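Local coordinates for periplasmic binding protein/LacI transcriptional regulator (Burkholderia multivorans, PDB 4YLE), which probably binds a sugar in the periplasm and delivers it to an ABC transporter, as the solute-binding subunit of a sugar uptake system, at residues V251-K263 with D268-A280. Sequence-based numbering, arbitrary orientation.
Sequences VYVVGYDNINAIK and DGRVLATADQYAA
Segments 251-263 and 268-280 run alongside each other as parallel backbone chains, a buried contact running from the edge of the four-stranded sheet to the ligand site. Three backbone hydrogen bonds join them in a row. L272 N gives a nearly straight bond to V253 O (2.8 Å), and G255 N continues to A273 O (2.9 Å). D257 N then bonds A275 O, more bent at 140°. Helix 263-268 fills the short connection between the segments. I262 and V271 pack at about a right angle beside it, CD1 of I262 4.0 Å from CG2 of V271. On the flank toward helix 146-160, L272 CD2 lies obliquely against Y252 CD1.

This is the periplasmic binding protein fold of two alpha/beta lobes. Strand 252-254 ends the four-stranded sheet, whereas strand 274-276 ends the other sheet, so the second segment passes from one lobe to the other.

The first torsion of T274 (chi1 -174°) turns OG1 toward the backbone N of N258, from which it accepts at 3.2 Å. The same hydroxyl also bonds D232, which ties this turn to helix 232-244. A275 CB sits over one face of the Y256 ring as a CH-pi contact, 4.2 Å from the centroid. Q277 NE2 comes to the edge of that ring, its amide plane steeply turned at 75°.

D257 and Q277 lie side by side and point the same way. Q277 NE2 meets D257 OD1 nearly along its C-O axis at 3.0 Å, in the amide plane. Both side chains also bond the unidentified ligand, D257 through OD2, so each probably steadies the other in the binding cleft. Further along, N258 ND2 bonds D276 OD2 from above the carboxylate plane, while D276 OD1 closes an Asx turn on Y278 N.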
loop_
_atom_site.group_PDB
_atom_site.type_symbol
_atom_site.label_atom_id
_atom_site.label_comp_id
_atom_site.label_asym_id
_atom_site.label_seq_id
_atom_site.Cartn_x
_atom_site.Cartn_y
_atom_site.Cartn_z
ATOM N N VAL A 251 13.232 10.788 19.134
ATOM C CA VAL A 251 12.024 10.037 18.804
ATOM C C VAL A 251 12.294 9.361 17.477
ATOM O O VAL A 251 12.626 10.034 16.498
ATOM C CB VAL A 251 10.778 10.944 18.706
ATOM C CG1 VAL A 251 9.540 10.150 18.218
ATOM C CG2 VAL A 251 10.502 11.589 20.051
ATOM N N TYR A 252 12.245 8.037 17.474
ATOM C CA TYR A 252 12.465 7.275 16.263
ATOM C C TYR A 252 11.246 7.327 15.360
ATOM O O TYR A 252 10.106 7.369 15.837
ATOM C CB TYR A 252 12.791 5.823 16.591
ATOM C CG TYR A 252 14.179 5.611 17.164
ATOM C CD1 TYR A 252 15.295 5.793 16.370
ATOM C CD2 TYR A 252 14.360 5.196 18.472
ATOM C CE1 TYR A 252 16.571 5.576 16.857
ATOM C CE2 TYR A 252 15.640 4.992 18.979
ATOM C CZ TYR A 252 16.739 5.182 18.160
ATOM O OH TYR A 252 18.019 4.984 18.649
ATOM N N VAL A 253 11.504 7.307 14.057
ATOM C CA VAL A 253 10.449 7.163 13.054
ATOM C C VAL A 253 10.747 5.984 12.120
ATOM O O VAL A 253 11.866 5.865 11.609
ATOM C CB VAL A 253 10.298 8.440 12.199
ATOM C CG1 VAL A 253 9.270 8.256 11.112
ATOM C CG2 VAL A 253 9.961 9.627 13.056
ATOM N N VAL A 254 9.757 5.112 11.928
ATOM C CA VAL A 254 9.837 4.090 10.893
ATOM C C VAL A 254 8.679 4.249 9.936
ATOM O O VAL A 254 7.629 4.740 10.306
ATOM C CB VAL A 254 9.871 2.672 11.465
ATOM C CG1 VAL A 254 11.164 2.472 12.308
ATOM C CG2 VAL A 254 8.597 2.373 12.263
ATOM N N GLY A 255 8.884 3.785 8.701
ATOM C CA GLY A 255 7.870 3.848 7.672
ATOM C C GLY A 255 7.771 2.545 6.920
ATOM O O GLY A 255 8.068 1.477 7.460
ATOM N N TYR A 256 7.325 2.661 5.680
ATOM C CA TYR A 256 7.033 1.508 4.833
ATOM C C TYR A 256 6.887 2.035 3.411
ATOM O O TYR A 256 6.089 2.942 3.197
ATOM C CB TYR A 256 5.733 0.851 5.297
ATOM C CG TYR A 256 5.508 -0.598 4.942
ATOM C CD1 TYR A 256 5.834 -1.582 5.841
ATOM C CD2 TYR A 256 4.884 -0.960 3.756
ATOM C CE1 TYR A 256 5.582 -2.903 5.573
ATOM C CE2 TYR A 256 4.619 -2.316 3.496
ATOM C CZ TYR A 256 4.998 -3.250 4.424
ATOM O OH TYR A 256 4.720 -4.562 4.139
ATOM N N ASP A 257 7.627 1.446 2.469
ATOM C CA ASP A 257 7.538 1.647 0.987
ATOM C C ASP A 257 8.912 1.789 0.348
ATOM O O ASP A 257 9.078 1.492 -0.841
ATOM C CB ASP A 257 6.717 2.879 0.539
ATOM C CG ASP A 257 5.201 2.679 0.686
ATOM O OD1 ASP A 257 4.769 1.529 0.882
ATOM O OD2 ASP A 257 4.459 3.685 0.633
ATOM N N ASN A 258 9.878 2.302 1.103
ATOM C CA ASN A 258 11.190 2.633 0.567
ATOM C C ASN A 258 11.149 3.581 -0.645
ATOM O O ASN A 258 11.805 3.335 -1.682
ATOM C CB ASN A 258 11.923 1.347 0.221
ATOM C CG ASN A 258 13.402 1.543 0.036
ATOM O OD1 ASN A 258 14.014 2.465 0.589
ATOM N ND2 ASN A 258 13.996 0.682 -0.782
ATOM N N ILE A 259 10.404 4.682 -0.529
ATOM C CA ILE A 259 10.426 5.685 -1.602
ATOM C C ILE A 259 11.727 6.478 -1.602
ATOM O O ILE A 259 12.393 6.595 -0.580
ATOM C CB ILE A 259 9.232 6.662 -1.517
ATOM C CG1 ILE A 259 9.328 7.516 -0.250
ATOM C CG2 ILE A 259 7.925 5.861 -1.616
ATOM C CD1 ILE A 259 8.218 8.540 -0.075
ATOM N N ASN A 260 12.099 7.016 -2.761
ATOM C CA ASN A 260 13.348 7.765 -2.851
ATOM C C ASN A 260 13.428 8.868 -1.829
ATOM O O ASN A 260 14.497 9.120 -1.283
ATOM C CB ASN A 260 13.530 8.369 -4.239
ATOM C CG ASN A 260 13.824 7.325 -5.258
ATOM O OD1 ASN A 260 14.695 6.486 -5.036
ATOM N ND2 ASN A 260 13.082 7.330 -6.370
ATOM N N ALA A 261 12.306 9.533 -1.562
ATOM C CA ALA A 261 12.341 10.677 -0.646
ATOM C C ALA A 261 12.829 10.237 0.737
ATOM O O ALA A 261 13.358 11.042 1.493
ATOM C CB ALA A 261 10.968 11.340 -0.555
ATOM N N ILE A 262 12.676 8.956 1.059
ATOM C CA ILE A 262 13.033 8.486 2.398
ATOM C C ILE A 262 14.527 8.171 2.515
ATOM O O ILE A 262 15.067 8.040 3.614
ATOM C CB ILE A 262 12.187 7.232 2.795
ATOM C CG1 ILE A 262 11.839 7.280 4.282
ATOM C CG2 ILE A 262 12.880 5.925 2.463
ATOM C CD1 ILE A 262 10.745 8.296 4.618
ATOM N N LYS A 263 15.211 8.058 1.388
ATOM C CA LYS A 263 16.611 7.635 1.436
ATOM C C LYS A 263 17.560 8.626 2.103
ATOM O O LYS A 263 18.388 8.214 2.912
ATOM C CB LYS A 263 17.070 7.308 0.025
ATOM C CG LYS A 263 16.370 6.056 -0.461
ATOM C CD LYS A 263 16.647 5.730 -1.915
ATOM C CE LYS A 263 15.678 4.669 -2.393
ATOM N NZ LYS A 263 16.067 4.220 -3.741
ATOM N N ASP A 268 20.755 10.200 6.982
ATOM C CA ASP A 268 21.091 11.179 8.012
ATOM C C ASP A 268 20.409 10.919 9.342
ATOM O O ASP A 268 20.547 11.718 10.276
ATOM C CB ASP A 268 20.791 12.610 7.549
ATOM C CG ASP A 268 19.317 12.910 7.359
ATOM O OD1 ASP A 268 18.421 12.203 7.896
ATOM O OD2 ASP A 268 19.054 13.913 6.656
ATOM N N GLY A 269 19.703 9.799 9.440
ATOM C CA GLY A 269 19.129 9.350 10.698
ATOM C C GLY A 269 17.737 9.862 11.062
ATOM O O GLY A 269 17.227 9.540 12.133
ATOM N N ARG A 270 17.105 10.643 10.190
ATOM C CA ARG A 270 15.774 11.177 10.494
ATOM C C ARG A 270 14.731 10.046 10.536
ATOM O O ARG A 270 13.763 10.126 11.288
ATOM C CB ARG A 270 15.377 12.260 9.474
ATOM C CG ARG A 270 15.991 13.630 9.816
ATOM C CD ARG A 270 15.662 14.660 8.763
ATOM N NE ARG A 270 16.273 14.301 7.495
ATOM C CZ ARG A 270 15.872 14.761 6.316
ATOM N NH1 ARG A 270 14.841 15.595 6.237
ATOM N NH2 ARG A 270 16.495 14.365 5.219
ATOM N N VAL A 271 14.970 9.012 9.743
ATOM C CA VAL A 271 14.141 7.789 9.692
ATOM C C VAL A 271 15.016 6.561 9.967
ATOM O O VAL A 271 16.090 6.412 9.379
ATOM C CB VAL A 271 13.466 7.652 8.335
ATOM C CG1 VAL A 271 12.710 6.328 8.217
ATOM C CG2 VAL A 271 12.517 8.785 8.133
ATOM N N LEU A 272 14.554 5.679 10.847
ATOM C CA LEU A 272 15.328 4.524 11.262
ATOM C C LEU A 272 15.211 3.295 10.344
ATOM O O LEU A 272 16.180 2.555 10.150
ATOM C CB LEU A 272 14.917 4.128 12.684
ATOM C CG LEU A 272 15.561 2.847 13.221
ATOM C CD1 LEU A 272 17.029 3.121 13.546
ATOM C CD2 LEU A 272 14.808 2.317 14.445
ATOM N N ALA A 273 14.030 3.063 9.810
ATOM C CA ALA A 273 13.810 1.914 8.938
ATOM C C ALA A 273 12.568 2.108 8.111
ATOM O O ALA A 273 11.670 2.852 8.481
ATOM C CB ALA A 273 13.686 0.647 9.755
ATOM N N THR A 274 12.539 1.411 6.984
ATOM C CA THR A 274 11.355 1.317 6.145
ATOM C C THR A 274 11.344 -0.101 5.579
ATOM O O THR A 274 12.061 -0.954 6.075
ATOM C CB THR A 274 11.370 2.372 5.041
ATOM O OG1 THR A 274 10.131 2.337 4.320
ATOM C CG2 THR A 274 12.527 2.177 4.066
ATOM N N ALA A 275 10.520 -0.362 4.568
ATOM C CA ALA A 275 10.469 -1.707 3.982
ATOM C C ALA A 275 10.204 -1.551 2.520
ATOM O O ALA A 275 9.448 -0.659 2.112
ATOM C CB ALA A 275 9.398 -2.568 4.624
ATOM N N ASP A 276 10.807 -2.425 1.718
ATOM C CA ASP A 276 10.524 -2.418 0.295
ATOM C C ASP A 276 9.532 -3.537 0.032
ATOM O O ASP A 276 9.798 -4.691 0.339
ATOM C CB ASP A 276 11.794 -2.588 -0.526
ATOM C CG ASP A 276 11.650 -2.061 -1.946
ATOM O OD1 ASP A 276 10.527 -2.111 -2.484
ATOM O OD2 ASP A 276 12.646 -1.597 -2.528
ATOM N N GLN A 277 8.372 -3.169 -0.499
ATOM C CA GLN A 277 7.327 -4.144 -0.862
ATOM C C GLN A 277 7.166 -4.216 -2.371
ATOM O O GLN A 277 6.186 -4.791 -2.873
ATOM C CB GLN A 277 5.981 -3.812 -0.198
ATOM C CG GLN A 277 5.431 -2.445 -0.589
ATOM C CD GLN A 277 3.949 -2.263 -0.300
ATOM O OE1 GLN A 277 3.171 -3.192 -0.443
ATOM N NE2 GLN A 277 3.552 -1.054 0.084
ATOM N N TYR A 278 8.125 -3.650 -3.095
ATOM C CA TYR A 278 8.271 -3.922 -4.517
ATOM C C TYR A 278 7.023 -3.614 -5.347
ATOM O O TYR A 278 6.343 -4.496 -5.924
ATOM C CB TYR A 278 8.719 -5.363 -4.668
ATOM C CG TYR A 278 9.989 -5.606 -3.863
ATOM C CD1 TYR A 278 11.160 -4.939 -4.185
ATOM C CD2 TYR A 278 10.021 -6.497 -2.801
ATOM C CE1 TYR A 278 12.329 -5.141 -3.454
ATOM C CE2 TYR A 278 11.201 -6.718 -2.074
ATOM C CZ TYR A 278 12.341 -6.035 -2.405
ATOM O OH TYR A 278 13.525 -6.253 -1.702
ATOM N N ALA A 279 6.779 -2.325 -5.467
ATOM C CA ALA A 279 5.645 -1.810 -6.218
ATOM C C ALA A 279 5.589 -2.289 -7.666
ATOM O O ALA A 279 4.530 -2.713 -8.166
ATOM C CB ALA A 279 5.673 -0.314 -6.174
ATOM N N ALA A 280 6.719 -2.189 -8.350
ATOM C CA ALA A 280 6.789 -2.507 -9.752
ATOM C C ALA A 280 6.502 -3.998 -9.899
ATOM O O ALA A 280 5.816 -4.396 -10.810
ATOM C CB ALA A 280 8.145 -2.165 -10.314
HETATM O O HOH W 1 14.258 7.927 13.183
HETATM O O HOH W 2 7.766 -0.584 -1.704
#